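Local coordinates for protein ofchtiv-allosamidin (Ostrinia furnacalis, PDB 6JMB) that probably hydrolyses the beta-1,4 linkages of chitin as a group IV insect chitinase of glycoside hydrolase family 18, captured here with the inhibitor allosamidin, at residues C8-W13 / F23-I28; A14-G19 / A51-L56; S68-N73 / N117-D122. One frame throughout, in Å; residues are numbered along the deposited sequence.

Contact 1: C8-W13 / F23-I28; sequences CYYGTW and FDVDDI. With AMI (allosamizoline), chain C; NAA (2-acetamido-2-deoxy-beta-D-allopyranose), chain B.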
loop_
_atom_site.group_PDB
_atom_site.type_symbol
_atom_site.label_atom_id
_atom_site.label_comp_id
_atom_site.label_asym_id
_atom_site.label_seq_id
_atom_site.Cartn_x
_atom_site.Cartn_y
_atom_site.Cartn_z
ATOM N N CYS A 8 3.506 2.915 7.858
ATOM C CA CYS A 8 2.193 3.519 7.662
ATOM C C CYS A 8 2.262 4.526 6.525
ATOM O O CYS A 8 2.949 5.542 6.650
ATOM C CB CYS A 8 1.766 4.278 8.915
ATOM S SG CYS A 8 1.542 3.274 10.391
ATOM N N TYR A 9 1.505 4.285 5.461
ATOM C CA TYR A 9 1.344 5.290 4.416
ATOM C C TYR A 9 0.175 6.206 4.739
ATOM O O TYR A 9 -0.862 5.762 5.246
ATOM C CB TYR A 9 1.083 4.627 3.067
ATOM C CG TYR A 9 2.316 4.075 2.411
ATOM C CD1 TYR A 9 2.783 2.806 2.711
ATOM C CD2 TYR A 9 3.015 4.832 1.481
ATOM C CE1 TYR A 9 3.912 2.313 2.098
ATOM C CE2 TYR A 9 4.147 4.343 0.862
ATOM C CZ TYR A 9 4.581 3.074 1.166
ATOM O OH TYR A 9 5.703 2.554 0.548
ATOM N N TYR A 10 0.341 7.492 4.431
ATOM C CA TYR A 10 -0.708 8.490 4.602
ATOM C C TYR A 10 -1.020 9.093 3.238
ATOM O O TYR A 10 -0.168 9.759 2.634
ATOM C CB TYR A 10 -0.254 9.563 5.586
ATOM C CG TYR A 10 -1.199 10.738 5.757
ATOM C CD1 TYR A 10 -2.581 10.589 5.650
ATOM C CD2 TYR A 10 -0.702 11.999 6.022
ATOM C CE1 TYR A 10 -3.439 11.680 5.810
ATOM C CE2 TYR A 10 -1.544 13.081 6.196
ATOM C CZ TYR A 10 -2.902 12.919 6.086
ATOM O OH TYR A 10 -3.726 14.012 6.253
ATOM N N GLY A 11 -2.234 8.839 2.747
ATOM C CA GLY A 11 -2.733 9.497 1.550
ATOM C C GLY A 11 -3.143 10.919 1.881
ATOM O O GLY A 11 -4.251 11.155 2.378
ATOM N N THR A 12 -2.242 11.871 1.629
ATOM C CA THR A 12 -2.355 13.206 2.212
ATOM C C THR A 12 -3.554 13.992 1.693
ATOM O O THR A 12 -3.973 14.955 2.350
ATOM C CB THR A 12 -1.051 13.987 2.009
ATOM O OG1 THR A 12 -0.744 14.050 0.611
ATOM C CG2 THR A 12 0.103 13.307 2.752
ATOM N N TRP A 13 -4.123 13.603 0.549
ATOM C CA TRP A 13 -5.318 14.257 0.030
ATOM C C TRP A 13 -6.545 14.002 0.899
ATOM O O TRP A 13 -7.591 14.622 0.668
ATOM C CB TRP A 13 -5.578 13.802 -1.415
ATOM C CG TRP A 13 -5.585 12.314 -1.566
ATOM C CD1 TRP A 13 -6.666 11.492 -1.480
ATOM C CD2 TRP A 13 -4.452 11.466 -1.813
ATOM N NE1 TRP A 13 -6.282 10.184 -1.662
ATOM C CE2 TRP A 13 -4.927 10.143 -1.863
ATOM C CE3 TRP A 13 -3.084 11.701 -1.997
ATOM C CZ2 TRP A 13 -4.085 9.056 -2.089
ATOM C CZ3 TRP A 13 -2.248 10.618 -2.220
ATOM C CH2 TRP A 13 -2.753 9.313 -2.263
ATOM N N PHE A 23 -9.130 13.637 7.415
ATOM C CA PHE A 23 -7.995 13.068 8.136
ATOM C C PHE A 23 -6.778 13.919 7.812
ATOM O O PHE A 23 -6.296 13.909 6.675
ATOM C CB PHE A 23 -7.773 11.602 7.751
ATOM C CG PHE A 23 -6.771 10.880 8.619
ATOM C CD1 PHE A 23 -5.412 11.102 8.466
ATOM C CD2 PHE A 23 -7.191 9.959 9.562
ATOM C CE1 PHE A 23 -4.489 10.430 9.253
ATOM C CE2 PHE A 23 -6.278 9.282 10.349
ATOM C CZ PHE A 23 -4.925 9.519 10.193
ATOM N N ASP A 24 -6.299 14.653 8.809
ATOM C CA ASP A 24 -5.175 15.569 8.696
ATOM C C ASP A 24 -3.950 14.956 9.364
ATOM O O ASP A 24 -4.022 13.906 10.014
ATOM C CB ASP A 24 -5.498 16.895 9.398
ATOM C CG ASP A 24 -6.759 17.554 8.878
ATOM O OD1 ASP A 24 -7.056 17.424 7.678
ATOM O OD2 ASP A 24 -7.452 18.218 9.680
ATOM N N VAL A 25 -2.816 15.650 9.233
ATOM C CA VAL A 25 -1.597 15.198 9.906
ATOM C C VAL A 25 -1.842 14.990 11.394
ATOM O O VAL A 25 -1.372 14.009 11.983
ATOM C CB VAL A 25 -0.426 16.164 9.645
ATOM C CG1 VAL A 25 0.746 15.851 10.582
ATOM C CG2 VAL A 25 0.026 16.072 8.195
ATOM N N ASP A 26 -2.589 15.894 12.027
ATOM C CA ASP A 26 -2.769 15.771 13.469
ATOM C C ASP A 26 -3.751 14.676 13.873
ATOM O O ASP A 26 -3.990 14.499 15.073
ATOM C CB ASP A 26 -3.090 17.119 14.126
ATOM C CG ASP A 26 -4.444 17.675 13.734
ATOM O OD1 ASP A 26 -5.205 17.015 12.997
ATOM O OD2 ASP A 26 -4.751 18.803 14.179
ATOM N N ASP A 27 -4.315 13.944 12.915
ATOM C CA ASP A 27 -5.073 12.735 13.204
ATOM C C ASP A 27 -4.189 11.502 13.313
ATOM O O ASP A 27 -4.667 10.450 13.747
ATOM C CB ASP A 27 -6.130 12.512 12.121
ATOM C CG ASP A 27 -7.301 13.458 12.261
ATOM O OD1 ASP A 27 -7.999 13.380 13.297
ATOM O OD2 ASP A 27 -7.522 14.286 11.359
ATOM N N ILE A 28 -2.923 11.610 12.934
ATOM C CA ILE A 28 -1.996 10.485 12.980
ATOM C C ILE A 28 -1.554 10.260 14.417
ATOM O O ILE A 28 -1.184 11.206 15.123
ATOM C CB ILE A 28 -0.779 10.759 12.086
ATOM C CG1 ILE A 28 -1.212 10.886 10.625
ATOM C CG2 ILE A 28 0.276 9.666 12.264
ATOM C CD1 ILE A 28 -0.106 11.323 9.696
HETATM C C1 AMI C . -1.079 1.621 -3.702
HETATM C C2 AMI C . -0.350 2.755 -4.529
HETATM C C3 AMI C . -1.235 3.894 -4.424
HETATM C C4 AMI C . -2.685 3.267 -4.324
HETATM C C5 AMI C . -2.462 2.225 -3.334
HETATM C C6 AMI C . -3.596 1.135 -3.310
HETATM C C7 AMI C . 0.835 2.205 -2.744
HETATM C C8 AMI C . 3.173 2.960 -2.076
HETATM C C9 AMI C . 1.873 1.340 -0.575
HETATM N N2 AMI C . 0.805 2.933 -3.943
HETATM N N7 AMI C . 1.963 2.172 -1.804
HETATM O O3 AMI C . -1.062 4.773 -5.534
HETATM O O4 AMI C . -3.684 4.139 -3.812
HETATM O O6 AMI C . -3.751 0.621 -4.617
HETATM O O7 AMI C . -0.291 1.478 -2.499
HETATM C C1 NAA B . -6.766 9.332 -5.822
HETATM C C2 NAA B . -6.689 10.757 -6.350
HETATM C C3 NAA B . -7.934 11.530 -6.011
HETATM C C4 NAA B . -9.186 10.854 -6.456
HETATM C C5 NAA B . -9.218 9.416 -5.926
HETATM C C6 NAA B . -10.318 8.609 -6.511
HETATM C C7 NAA B . -4.229 11.553 -6.396
HETATM C C8 NAA B . -3.042 12.223 -5.682
HETATM N N2 NAA B . -5.536 11.408 -5.679
HETATM O O3 NAA B . -8.008 11.586 -4.570
HETATM O O4 NAA B . -10.288 11.557 -5.864
HETATM O O5 NAA B . -8.000 8.666 -6.312
HETATM O O6 NAA B . -9.855 7.247 -6.450
HETATM O O7 NAA B . -4.114 11.146 -7.535
#
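F23 meets Y10 through both its backbone and its ring. The phenol is the donor: Y10 OH lies 2.6 Å from F23 O, which sits at the edge of the tyrosine ring and in its plane. The C=O...donor angle is 122° and the hydroxyl is tilted out of the carbonyl plane, so it approaches off the C=O direction. The two rings meet obliquely, their planes 58° apart, with Y10 CE1 3.4 Å from F23 CD1. D27 CB covers a face of the F23 ring, and F352 meets that ring edge-to-face. At D24 the backbone brings CA to 3.2 Å from Y10 OH, while the side chain turns away and binds T15 and K22. D24 N donates almost straight to the anti lone pair of D27 OD2, which ties down the start of the 3-10 turn 25-27.

The tyrosine enclosed here belongs to strand 5-11, the first strand of the family 18 TIM barrel. Y10 holds CG opposite its backbone N (chi1 174°), which sends the ring to the loop outside the barrel. Its neighbour Y9 faces the ligand pocket instead, where allosamizoline C9 lies over one ring face; beyond the strand end, W13 carries the allopyranose N2 above its indole.

V25 follows, placing CG2 3.9 Å from Y10 CE2 at the ring edge, near its plane. Farther along, I28 sends CD1 obliquely to within 3.8 Å of Y10 CD2; F66 of helix 62-67 also packs against both I28 and Y10.

Contact 2: A14-G19 / A51-L56; sequences ATYRTG and ALDPEL
Y16 has CG beside its backbone N and anti to its carbonyl carbon (chi1 -61°), which extends the phenol towards D53; D53 in turn directs its carboxylate toward Y16, CG lying opposite its own N (chi1 -173°). The two side chains arrive from opposite directions and join through a hydrogen bond in which Y16 OH donates to D53 OD2 at 2.6 Å. The syn lone pair of OD2 is used, the one on the side of OD1. Ring and carboxylate planes are 28° apart, nearly coplanar, and the acceptor D53 OD2 lies in the ring plane at its edge, 3.2 Å from Y16 CE2.

An apolar contact lies beside the polar one. T15 CG2 and L56 CD2 touch tip to tip at 3.8 Å, and the same T15 methyl stands 3.8 Å above the centre of the Y16 ring, so that it covers one face. L56 CB adds a contact of 3.6 Å with Y16 OH. The hydroxyl of T15 is engaged by D24 and takes no part here.

In the TIM-barrel fold, the contact joins the loop that follows strand 5-11 to the start of helix 54-59, near the sugar-binding end of the barrel: the D53 side chain is about 7 Å from a bound allopyranose unit. D53 occupies the N-cap position of that helix, and its backbone N is held by the D57 carboxylate. A carboxylate beside a helix N-terminus would probably be favoured as the anion, and the bond donated by the phenol would probably stabilise that charge further.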
loop_
_atom_site.group_PDB
_atom_site.type_symbol
_atom_site.label_atom_id
_atom_site.label_comp_id
_atom_site.label_asym_id
_atom_site.label_seq_id
_atom_site.Cartn_x
_atom_site.Cartn_y
_atom_site.Cartn_z
ATOM N N ALA A 14 -6.449 13.120 1.899
ATOM C CA ALA A 14 -7.578 12.889 2.795
ATOM C C ALA A 14 -7.925 14.112 3.631
ATOM O O ALA A 14 -9.002 14.146 4.243
ATOM C CB ALA A 14 -7.286 11.693 3.704
ATOM N N THR A 15 -7.047 15.111 3.670
ATOM C CA THR A 15 -7.365 16.343 4.375
ATOM C C THR A 15 -8.547 17.071 3.749
ATOM O O THR A 15 -9.198 17.870 4.433
ATOM C CB THR A 15 -6.132 17.250 4.431
ATOM O OG1 THR A 15 -6.416 18.385 5.261
ATOM C CG2 THR A 15 -5.748 17.735 3.035
ATOM N N TYR A 16 -8.852 16.805 2.481
ATOM C CA TYR A 16 -9.952 17.468 1.794
ATOM C C TYR A 16 -11.292 16.775 1.995
ATOM O O TYR A 16 -12.323 17.322 1.580
ATOM C CB TYR A 16 -9.659 17.584 0.295
ATOM C CG TYR A 16 -8.424 18.386 -0.005
ATOM C CD1 TYR A 16 -8.359 19.738 0.305
ATOM C CD2 TYR A 16 -7.308 17.789 -0.576
ATOM C CE1 TYR A 16 -7.227 20.475 0.039
ATOM C CE2 TYR A 16 -6.168 18.519 -0.845
ATOM C CZ TYR A 16 -6.131 19.858 -0.529
ATOM O OH TYR A 16 -5.003 20.596 -0.796
ATOM N N ARG A 17 -11.313 15.594 2.603
ATOM C CA ARG A 17 -12.582 14.989 2.955
ATOM C C ARG A 17 -13.257 15.817 4.046
ATOM O O ARG A 17 -12.615 16.560 4.786
ATOM C CB ARG A 17 -12.369 13.534 3.386
ATOM C CG ARG A 17 -11.851 12.677 2.236
ATOM C CD ARG A 17 -11.262 11.333 2.651
ATOM N NE ARG A 17 -10.608 10.730 1.492
ATOM C CZ ARG A 17 -9.829 9.652 1.523
ATOM N NH1 ARG A 17 -9.597 9.020 2.663
ATOM N NH2 ARG A 17 -9.282 9.210 0.400
ATOM N N THR A 18 -14.572 15.696 4.134
ATOM C CA THR A 18 -15.319 16.522 5.068
ATOM C C THR A 18 -15.808 15.697 6.247
ATOM O O THR A 18 -15.853 14.460 6.201
ATOM C CB THR A 18 -16.504 17.202 4.378
ATOM O OG1 THR A 18 -17.423 16.204 3.926
ATOM C CG2 THR A 18 -16.025 18.030 3.191
ATOM N N GLY A 19 -16.154 16.413 7.316
ATOM C CA GLY A 19 -16.805 15.791 8.456
ATOM C C GLY A 19 -15.963 14.681 9.043
ATOM O O GLY A 19 -14.761 14.841 9.287
ATOM N N ALA A 51 6.407 18.882 -5.655
ATOM C CA ALA A 51 5.203 18.746 -4.852
ATOM C C ALA A 51 3.999 18.640 -5.775
ATOM O O ALA A 51 3.853 19.429 -6.716
ATOM C CB ALA A 51 5.048 19.959 -3.932
ATOM N N LEU A 52 3.144 17.653 -5.519
ATOM C CA LEU A 52 1.942 17.473 -6.320
ATOM C C LEU A 52 0.776 18.335 -5.850
ATOM O O LEU A 52 -0.189 18.514 -6.599
ATOM C CB LEU A 52 1.535 15.996 -6.326
ATOM C CG LEU A 52 2.506 15.107 -7.105
ATOM C CD1 LEU A 52 2.107 13.643 -6.985
ATOM C CD2 LEU A 52 2.585 15.536 -8.563
ATOM N N ASP A 53 0.837 18.861 -4.634
ATOM C CA ASP A 53 -0.202 19.747 -4.104
ATOM C C ASP A 53 0.496 20.835 -3.303
ATOM O O ASP A 53 0.421 20.877 -2.069
ATOM C CB ASP A 53 -1.196 18.951 -3.252
ATOM C CG ASP A 53 -2.393 19.772 -2.814
ATOM O OD1 ASP A 53 -2.465 20.984 -3.126
ATOM O OD2 ASP A 53 -3.278 19.199 -2.139
ATOM N N PRO A 54 1.210 21.737 -3.983
ATOM C CA PRO A 54 2.044 22.709 -3.256
ATOM C C PRO A 54 1.273 23.583 -2.282
ATOM O O PRO A 54 1.832 23.967 -1.248
ATOM C CB PRO A 54 2.704 23.528 -4.377
ATOM C CG PRO A 54 1.837 23.294 -5.585
ATOM C CD PRO A 54 1.315 21.891 -5.442
ATOM N N GLU A 55 0.006 23.901 -2.565
ATOM C CA GLU A 55 -0.767 24.695 -1.613
ATOM C C GLU A 55 -0.830 24.008 -0.253
ATOM O O GLU A 55 -0.643 24.651 0.784
ATOM C CB GLU A 55 -2.168 24.970 -2.161
ATOM C CG GLU A 55 -3.091 25.748 -1.211
ATOM C CD GLU A 55 -2.622 27.167 -0.936
ATOM O OE1 GLU A 55 -1.802 27.700 -1.714
ATOM O OE2 GLU A 55 -3.088 27.755 0.064
ATOM N N LEU A 56 -1.063 22.694 -0.246
ATOM C CA LEU A 56 -1.069 21.924 0.994
ATOM C C LEU A 56 0.351 21.644 1.476
ATOM O O LEU A 56 0.712 21.975 2.616
ATOM C CB LEU A 56 -1.802 20.601 0.752
ATOM C CG LEU A 56 -1.772 19.578 1.889
ATOM C CD1 LEU A 56 -2.519 20.133 3.099
ATOM C CD2 LEU A 56 -2.382 18.253 1.435
#

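Contact 3: S68-N73 / N117-D122; sequences SLKEKN and NFDGLD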
loop_
_atom_site.group_PDB
_atom_site.type_symbol
_atom_site.label_atom_id
_atom_site.label_comp_id
_atom_site.label_asym_id
_atom_site.label_seq_id
_atom_site.Cartn_x
_atom_site.Cartn_y
_atom_site.Cartn_z
ATOM N N SER A 68 7.238 16.850 11.687
ATOM C CA SER A 68 7.236 17.282 13.079
ATOM C C SER A 68 6.572 16.281 14.012
ATOM O O SER A 68 6.636 16.472 15.232
ATOM C CB SER A 68 6.574 18.652 13.214
ATOM O OG SER A 68 7.402 19.649 12.637
ATOM N N LEU A 69 5.936 15.231 13.482
ATOM C CA LEU A 69 5.480 14.149 14.346
ATOM C C LEU A 69 6.629 13.533 15.135
ATOM O O LEU A 69 6.388 12.920 16.180
ATOM C CB LEU A 69 4.765 13.078 13.522
ATOM C CG LEU A 69 3.427 13.489 12.903
ATOM C CD1 LEU A 69 3.002 12.483 11.833
ATOM C CD2 LEU A 69 2.348 13.640 13.976
ATOM N N LYS A 70 7.871 13.690 14.664
ATOM C CA LYS A 70 9.029 13.222 15.419
ATOM C C LYS A 70 9.223 13.989 16.721
ATOM O O LYS A 70 9.949 13.514 17.602
ATOM C CB LYS A 70 10.286 13.296 14.552
ATOM C CG LYS A 70 10.275 12.294 13.414
ATOM C CD LYS A 70 11.561 12.364 12.604
ATOM C CE LYS A 70 11.565 13.559 11.664
ATOM N NZ LYS A 70 12.781 13.540 10.806
ATOM N N GLU A 71 8.586 15.151 16.869
ATOM C CA GLU A 71 8.639 15.850 18.149
ATOM C C GLU A 71 7.850 15.105 19.217
ATOM O O GLU A 71 8.165 15.219 20.407
ATOM C CB GLU A 71 8.123 17.279 17.996
ATOM C CG GLU A 71 9.114 18.213 17.323
ATOM C CD GLU A 71 8.450 19.425 16.703
ATOM O OE1 GLU A 71 8.962 19.928 15.679
ATOM O OE2 GLU A 71 7.415 19.875 17.239
ATOM N N LYS A 72 6.837 14.335 18.819
ATOM C CA LYS A 72 6.082 13.524 19.768
ATOM C C LYS A 72 6.707 12.146 19.956
ATOM O O LYS A 72 6.851 11.675 21.089
ATOM C CB LYS A 72 4.623 13.396 19.321
ATOM C CG LYS A 72 3.724 12.692 20.337
ATOM C CD LYS A 72 3.766 13.370 21.706
ATOM C CE LYS A 72 2.809 12.701 22.691
ATOM N NZ LYS A 72 2.873 13.310 24.054
ATOM N N ASN A 73 7.078 11.485 18.863
ATOM C CA ASN A 73 7.770 10.196 18.912
ATOM C C ASN A 73 9.148 10.367 18.288
ATOM O O ASN A 73 9.288 10.294 17.055
ATOM C CB ASN A 73 6.971 9.123 18.172
ATOM C CG ASN A 73 7.670 7.782 18.157
ATOM O OD1 ASN A 73 8.728 7.610 18.762
ATOM N ND2 ASN A 73 7.081 6.817 17.466
ATOM N N ASN A 117 12.798 17.989 6.436
ATOM C CA ASN A 117 13.165 17.137 7.568
ATOM C C ASN A 117 12.613 15.713 7.464
ATOM O O ASN A 117 12.283 15.090 8.482
ATOM C CB ASN A 117 12.824 17.772 8.923
ATOM C CG ASN A 117 13.593 17.146 10.062
ATOM O OD1 ASN A 117 14.751 16.757 9.902
ATOM N ND2 ASN A 117 12.949 17.029 11.216
ATOM N N PHE A 118 12.515 15.183 6.250
ATOM C CA PHE A 118 12.229 13.768 6.075
ATOM C C PHE A 118 13.476 12.940 6.381
ATOM O O PHE A 118 14.607 13.439 6.365
ATOM C CB PHE A 118 11.767 13.491 4.642
ATOM C CG PHE A 118 10.357 13.941 4.354
ATOM C CD1 PHE A 118 9.268 13.189 4.783
ATOM C CD2 PHE A 118 10.119 15.106 3.633
ATOM C CE1 PHE A 118 7.974 13.603 4.512
ATOM C CE2 PHE A 118 8.823 15.527 3.354
ATOM C CZ PHE A 118 7.747 14.775 3.798
ATOM N N ASP A 119 13.263 11.651 6.644
ATOM C CA ASP A 119 14.354 10.736 6.957
ATOM C C ASP A 119 14.734 9.839 5.793
ATOM O O ASP A 119 15.630 8.999 5.941
ATOM C CB ASP A 119 13.990 9.885 8.173
ATOM C CG ASP A 119 13.708 10.724 9.380
ATOM O OD1 ASP A 119 14.659 11.350 9.898
ATOM O OD2 ASP A 119 12.533 10.793 9.796
ATOM N N GLY A 120 14.087 9.992 4.649
ATOM C CA GLY A 120 14.417 9.179 3.499
ATOM C C GLY A 120 13.318 9.228 2.457
ATOM O O GLY A 120 12.352 9.984 2.571
ATOM N N LEU A 121 13.500 8.391 1.438
ATOM C CA LEU A 121 12.668 8.371 0.247
ATOM C C LEU A 121 12.124 6.969 0.030
ATOM O O LEU A 121 12.863 5.983 0.138
ATOM C CB LEU A 121 13.502 8.758 -0.984
ATOM C CG LEU A 121 12.784 8.732 -2.337
ATOM C CD1 LEU A 121 11.750 9.844 -2.419
ATOM C CD2 LEU A 121 13.780 8.834 -3.485
ATOM N N ASP A 122 10.837 6.885 -0.285
ATOM C CA ASP A 122 10.205 5.656 -0.738
ATOM C C ASP A 122 9.880 5.827 -2.214
ATOM O O ASP A 122 9.270 6.829 -2.604
ATOM C CB ASP A 122 8.918 5.410 0.055
ATOM C CG ASP A 122 8.218 4.135 -0.351
ATOM O OD1 ASP A 122 8.873 3.069 -0.387
ATOM O OD2 ASP A 122 7.002 4.192 -0.636
HETATM O O HOH W 1 10.122 18.534 11.142
#
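K70 NZ is gripped by three oxygens of segment 117-122. N117 O accepts at 2.8 Å from K70 NZ, with a C=O...donor angle of 154°, fairly close to the carbonyl direction. D119 OD2 forms a salt bridge with K70 NZ at 2.9 Å; the ammonium meets it on the syn side but 30° out of the carboxylate plane. D119 OD1, 3.0 Å from K70 NZ, adds a weak bond. The lysine chain is extended except for a bend at chi3 (-77°), which turns its end in between the N117 carbonyl and the carboxylate.

N117 closes helix 99-116 with a Schellman motif. Its side-chain amide reaches segment 68-73 through a water, which accepts from N117 ND2 at 3.2 Å and donates to S68 OG at 3.3 Å.

D119 is the first acid of the DxxDxDxE signature of family 18 chitinases; D124 and E126, its later acids, line the allosamizoline pocket. D119 stands just before strand 120-124, where this strand runs parallel to strand 77-83. The same D119 OD2 also accepts from the backbone N of T78. The lysine charge is thus shared between a carboxylate and the carbonyl of the residue that follows helix 99-116, an arrangement that should balance the negative charge of D119 while pinning the loop after helix 62-67 to the entry of the strand.

How the contacts relate
Contact 1 is buried, contact 2 partly so, and contact 3 lies at the surface; the chemistry changes accordingly, from a tyrosine-phenylalanine pair with aliphatic neighbours and one phenol-to-carbonyl hydrogen bond, through a phenol-carboxylate pair backed by methyl groups, to a lysine salt bridge with a water beside it. Contacts 1 and 2 share the excursion between strands 5-11 and 35-43, and a probable backbone bond joins F23 N to A14 O across them at 3.2 Å. Contacts 1 and 3 both reach barrel strands, and I28 of the first packs on L69 of the second. Contacts 2 and 3 do not touch, their nearest atoms being about 9 Å apart.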